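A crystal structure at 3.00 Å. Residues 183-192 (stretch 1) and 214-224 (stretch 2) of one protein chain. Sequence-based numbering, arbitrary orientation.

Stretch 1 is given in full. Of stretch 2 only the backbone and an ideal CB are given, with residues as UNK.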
# COMPACT_ATOMS: atom_id res chain seq x y z
N LYS A 183 -4.40 19.85 -21.81
CA LYS A 183 -3.27 19.05 -22.28
C LYS A 183 -3.40 17.57 -21.92
O LYS A 183 -2.80 17.09 -20.96
CB LYS A 183 -1.94 19.59 -21.77
CG LYS A 183 -0.83 19.47 -22.83
CD LYS A 183 -0.87 18.13 -23.62
CE LYS A 183 -1.65 18.20 -24.97
NZ LYS A 183 -3.16 18.13 -24.93
N LEU A 184 -4.17 16.87 -22.74
CA LEU A 184 -4.44 15.45 -22.57
C LEU A 184 -3.23 14.65 -23.01
O LEU A 184 -2.98 13.56 -22.49
CB LEU A 184 -5.65 15.06 -23.42
CG LEU A 184 -6.64 14.06 -22.84
CD1 LEU A 184 -5.93 12.75 -22.55
CD2 LEU A 184 -7.26 14.65 -21.58
N ASN A 185 -2.49 15.17 -23.98
CA ASN A 185 -1.31 14.48 -24.47
C ASN A 185 -0.27 14.37 -23.38
O ASN A 185 0.16 13.27 -23.04
CB ASN A 185 -0.72 15.19 -25.68
CG ASN A 185 -1.57 15.01 -26.92
OD1 ASN A 185 -1.79 13.89 -27.38
ND2 ASN A 185 -2.06 16.12 -27.47
N GLU A 186 0.14 15.52 -22.83
CA GLU A 186 1.12 15.54 -21.75
C GLU A 186 0.78 14.39 -20.79
O GLU A 186 1.66 13.64 -20.36
CB GLU A 186 1.07 16.86 -20.97
CG GLU A 186 1.82 18.04 -21.58
CD GLU A 186 2.05 19.17 -20.54
OE1 GLU A 186 1.11 19.50 -19.79
OE2 GLU A 186 3.18 19.72 -20.49
N PHE A 187 -0.51 14.27 -20.48
CA PHE A 187 -1.02 13.24 -19.58
C PHE A 187 -0.80 11.84 -20.14
O PHE A 187 -0.04 11.07 -19.58
CB PHE A 187 -2.50 13.47 -19.35
CG PHE A 187 -3.12 12.55 -18.34
CD1 PHE A 187 -3.16 12.90 -17.00
CD2 PHE A 187 -3.71 11.35 -18.75
CE1 PHE A 187 -3.79 12.08 -16.07
CE2 PHE A 187 -4.35 10.53 -17.83
CZ PHE A 187 -4.39 10.90 -16.48
N ARG A 188 -1.46 11.51 -21.24
CA ARG A 188 -1.32 10.18 -21.82
C ARG A 188 0.12 9.76 -22.08
O ARG A 188 0.45 8.57 -21.98
CB ARG A 188 -2.16 10.05 -23.09
CG ARG A 188 -3.64 9.94 -22.76
CD ARG A 188 -4.53 9.86 -23.99
NE ARG A 188 -5.93 9.96 -23.60
CZ ARG A 188 -6.93 10.13 -24.46
NH1 ARG A 188 -6.67 10.21 -25.75
NH2 ARG A 188 -8.17 10.23 -24.02
N GLU A 189 0.98 10.72 -22.40
CA GLU A 189 2.39 10.39 -22.62
C GLU A 189 2.96 9.95 -21.27
O GLU A 189 3.73 8.99 -21.19
CB GLU A 189 3.15 11.62 -23.13
CG GLU A 189 2.75 12.06 -24.52
CD GLU A 189 3.17 11.06 -25.60
OE1 GLU A 189 4.39 10.94 -25.85
OE2 GLU A 189 2.27 10.41 -26.18
N LYS A 190 2.56 10.65 -20.21
CA LYS A 190 3.03 10.38 -18.86
C LYS A 190 2.54 9.08 -18.22
O LYS A 190 3.32 8.39 -17.57
CB LYS A 190 2.67 11.55 -17.94
CG LYS A 190 3.02 11.33 -16.48
CD LYS A 190 2.43 12.42 -15.62
CE LYS A 190 2.79 12.22 -14.17
NZ LYS A 190 2.08 13.16 -13.29
N TYR A 191 1.27 8.74 -18.39
CA TYR A 191 0.78 7.52 -17.78
C TYR A 191 0.74 6.31 -18.70
O TYR A 191 0.21 5.27 -18.32
CB TYR A 191 -0.60 7.75 -17.14
CG TYR A 191 -0.55 8.62 -15.90
CD1 TYR A 191 -0.51 10.00 -16.00
CD2 TYR A 191 -0.52 8.04 -14.63
CE1 TYR A 191 -0.44 10.80 -14.87
CE2 TYR A 191 -0.45 8.83 -13.49
CZ TYR A 191 -0.41 10.21 -13.61
OH TYR A 191 -0.37 11.03 -12.50
N ARG A 192 1.31 6.44 -19.89
CA ARG A 192 1.37 5.32 -20.83
C ARG A 192 2.76 5.35 -21.45
O ARG A 192 3.71 4.79 -20.90
CB ARG A 192 0.31 5.46 -21.92
CG ARG A 192 -1.06 5.80 -21.40
CD ARG A 192 -2.06 5.85 -22.53
NE ARG A 192 -3.34 6.42 -22.12
CZ ARG A 192 -4.45 6.34 -22.84
NH1 ARG A 192 -4.43 5.73 -24.02
NH2 ARG A 192 -5.57 6.89 -22.40
N UNK A 214 -13.29 6.34 -16.83
CA UNK A 214 -13.17 6.07 -18.25
C UNK A 214 -11.73 6.20 -18.75
O UNK A 214 -11.23 5.31 -19.43
CB UNK A 214 -14.08 7.02 -19.03
N UNK A 215 -11.08 7.30 -18.40
CA UNK A 215 -9.70 7.54 -18.83
C UNK A 215 -8.77 6.44 -18.30
O UNK A 215 -7.90 5.95 -19.03
CB UNK A 215 -9.22 8.91 -18.35
N UNK A 216 -8.96 6.06 -17.04
CA UNK A 216 -8.14 5.02 -16.42
C UNK A 216 -8.33 3.77 -17.26
O UNK A 216 -7.35 3.10 -17.61
CB UNK A 216 -8.52 4.78 -14.96
N UNK A 217 -9.59 3.49 -17.58
CA UNK A 217 -9.97 2.34 -18.39
C UNK A 217 -9.08 2.12 -19.62
O UNK A 217 -8.55 1.03 -19.82
CB UNK A 217 -11.42 2.50 -18.84
N UNK A 218 -8.92 3.15 -20.44
CA UNK A 218 -8.08 3.01 -21.64
C UNK A 218 -6.59 2.92 -21.28
O UNK A 218 -5.86 2.10 -21.86
CB UNK A 218 -8.31 4.19 -22.59
N UNK A 219 -6.16 3.76 -20.34
CA UNK A 219 -4.77 3.76 -19.89
C UNK A 219 -4.43 2.31 -19.58
O UNK A 219 -3.38 1.79 -19.96
CB UNK A 219 -4.55 4.67 -18.68
N UNK A 220 -5.36 1.66 -18.89
CA UNK A 220 -5.21 0.26 -18.52
C UNK A 220 -4.98 -0.55 -19.78
O UNK A 220 -3.92 -1.16 -19.95
CB UNK A 220 -6.43 -0.25 -17.76
N UNK A 221 -5.98 -0.55 -20.65
CA UNK A 221 -5.92 -1.32 -21.89
C UNK A 221 -4.69 -1.11 -22.76
O UNK A 221 -4.20 -2.05 -23.37
CB UNK A 221 -7.16 -1.00 -22.73
N UNK A 222 -4.18 0.11 -22.80
CA UNK A 222 -3.01 0.35 -23.63
C UNK A 222 -1.76 -0.24 -23.01
O UNK A 222 -0.92 -0.81 -23.71
CB UNK A 222 -2.82 1.85 -23.86
N UNK A 223 -1.63 -0.11 -21.70
CA UNK A 223 -0.47 -0.66 -21.00
C UNK A 223 -0.52 -2.19 -21.11
O UNK A 223 0.51 -2.84 -21.30
CB UNK A 223 -0.44 -0.21 -19.54
N UNK A 224 -1.72 -2.73 -21.00
CA UNK A 224 -1.93 -4.17 -21.06
C UNK A 224 -1.61 -4.74 -22.44
O UNK A 224 -1.14 -5.88 -22.55
CB UNK A 224 -3.37 -4.50 -20.68

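Stretch 2 is helical throughout, with phi and psi in the helical range at every position. From 218 on, each backbone N-H bonds to the carbonyl four residues back, which disfavours proline; otherwise the choice rests mainly on where CB points.

Position 214 has nothing of stretch 1 within 5.5 Å of its ideal CB. Many side chains would fit. It is Thr214, which makes no contact here.

Position 215 has CB pointing sideways, 5.2 Å from Phe187 CE2. Beyond it lie two guanidinium groups, those of Arg188 and Arg192, with Leu184 close by. A long acidic side chain suits this setting best. Glutamine could also reach as an acceptor but would bring no charge. The residue is Glu215. Its side chain is a knob among Leu184, Phe187, Arg188 and Arg192. With chi1 at t and chi2 at p, its carboxylate meets both arginines. Arg188 NH2 donates to Glu215 OE1 at 3.1 Å, and Arg188 NE to Glu215 OE2 at 3.2 Å, a two-pronged salt bridge. Arg192 NH2 donates to Glu215 OE2 at 2.8 Å, a second salt bridge. The aliphatic part is also used: Glu215 CG packs 3.8 Å from Phe187 CE2.

Position 216 points away from stretch 1, and position 217 points sideways. Neither ideal CB has a neighbour there, so stretch 1 sets no preference. They are Leu216 and Phe217, both without contact.

Position 218 points toward stretch 1, with its ideal CB 3.9 Å from Arg192 NH2. A polar or acidic residue would be natural; a second positive charge seems less favoured. It is His218. Its CB lies 3.9 Å from Arg192 NH2, while its ring atoms all lie farther from Arg192 NH2, the nearest being His218 CG at 5.0 Å.

Position 219 is sideways, with CB 4.0 Å from Arg192 NE and 4.8 Å from Tyr191 O. The space is tight, so alanine, serine, threonine or valine would suit. It is Thr219. Its OG1 bonds back to Glu215 O at 2.7 Å, within its own helix. Its CG2 lies 4.0 Å from Tyr191 CB and 3.8 Å from Arg192 CG. One face of the Arg192 guanidinium lies over Thr219 CA.

Position 220 points away and 221 is out of reach, so stretch 1 leaves both free. They are Phe220 and Asn221.

Position 222 points toward stretch 1, with CB 4.2 Å from Arg192 NH1. An acidic side chain is the obvious candidate, with a polar amide as an alternative. It is Glu222. Arg192 NH1 donates a weak bond to Glu222 OE2 at 3.4 Å, as part of a salt bridge.

Position 223 has no neighbour at CB, but Arg192 CA and Tyr191 O lie farther out. A long apolar chain, such as leucine or methionine, could reach them. It is Leu223: CD2 is 3.9 Å from Arg192 CA, and CD1 is 3.8 Å from Tyr191 O.

Position 224 is out of reach and unconstrained by stretch 1. It is His224.

Stretch 2 214-224: TELFHTFNELH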
# COMPACT_ATOMS: atom_id res chain seq x y z
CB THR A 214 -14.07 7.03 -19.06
OG1 THR A 214 -15.44 6.68 -18.85
CG2 THR A 214 -13.74 6.96 -20.54
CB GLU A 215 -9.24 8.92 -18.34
CG GLU A 215 -7.80 9.34 -18.73
CD GLU A 215 -7.55 9.31 -20.23
OE1 GLU A 215 -8.47 9.66 -21.00
OE2 GLU A 215 -6.42 8.96 -20.64
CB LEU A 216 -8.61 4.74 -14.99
CG LEU A 216 -7.59 4.31 -13.92
CD1 LEU A 216 -8.34 3.65 -12.79
CD2 LEU A 216 -6.59 3.35 -14.49
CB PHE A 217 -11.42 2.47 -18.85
CG PHE A 217 -11.88 1.34 -19.72
CD1 PHE A 217 -12.19 0.10 -19.16
CD2 PHE A 217 -11.95 1.48 -21.09
CE1 PHE A 217 -12.56 -0.97 -19.96
CE2 PHE A 217 -12.32 0.42 -21.90
CZ PHE A 217 -12.62 -0.82 -21.33
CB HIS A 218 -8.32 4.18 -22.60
CG HIS A 218 -9.72 4.23 -23.14
ND1 HIS A 218 -10.30 3.17 -23.81
CD2 HIS A 218 -10.67 5.20 -23.08
CE1 HIS A 218 -11.54 3.48 -24.13
NE2 HIS A 218 -11.79 4.70 -23.70
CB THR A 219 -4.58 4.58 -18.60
OG1 THR A 219 -5.26 5.84 -18.72
CG2 THR A 219 -3.12 4.85 -18.36
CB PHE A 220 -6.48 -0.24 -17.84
CG PHE A 220 -6.41 -1.67 -17.37
CD1 PHE A 220 -6.15 -1.97 -16.04
CD2 PHE A 220 -6.63 -2.72 -18.26
CE1 PHE A 220 -6.11 -3.29 -15.60
CE2 PHE A 220 -6.59 -4.04 -17.83
CZ PHE A 220 -6.34 -4.33 -16.50
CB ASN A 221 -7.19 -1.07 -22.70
CG ASN A 221 -8.43 -1.59 -22.00
OD1 ASN A 221 -8.45 -2.73 -21.53
ND2 ASN A 221 -9.46 -0.76 -21.91
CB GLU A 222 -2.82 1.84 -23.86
CG GLU A 222 -1.90 2.15 -25.02
CD GLU A 222 -1.85 3.62 -25.32
OE1 GLU A 222 -1.15 4.35 -24.58
OE2 GLU A 222 -2.51 4.05 -26.29
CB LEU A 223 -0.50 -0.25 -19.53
CG LEU A 223 -0.26 1.22 -19.25
CD1 LEU A 223 -0.43 1.52 -17.78
CD2 LEU A 223 1.14 1.58 -19.71
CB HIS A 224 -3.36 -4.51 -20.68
CG HIS A 224 -3.54 -5.92 -20.21
ND1 HIS A 224 -2.73 -6.95 -20.63
CD2 HIS A 224 -4.43 -6.46 -19.35
CE1 HIS A 224 -3.12 -8.07 -20.05
NE2 HIS A 224 -4.15 -7.80 -19.27
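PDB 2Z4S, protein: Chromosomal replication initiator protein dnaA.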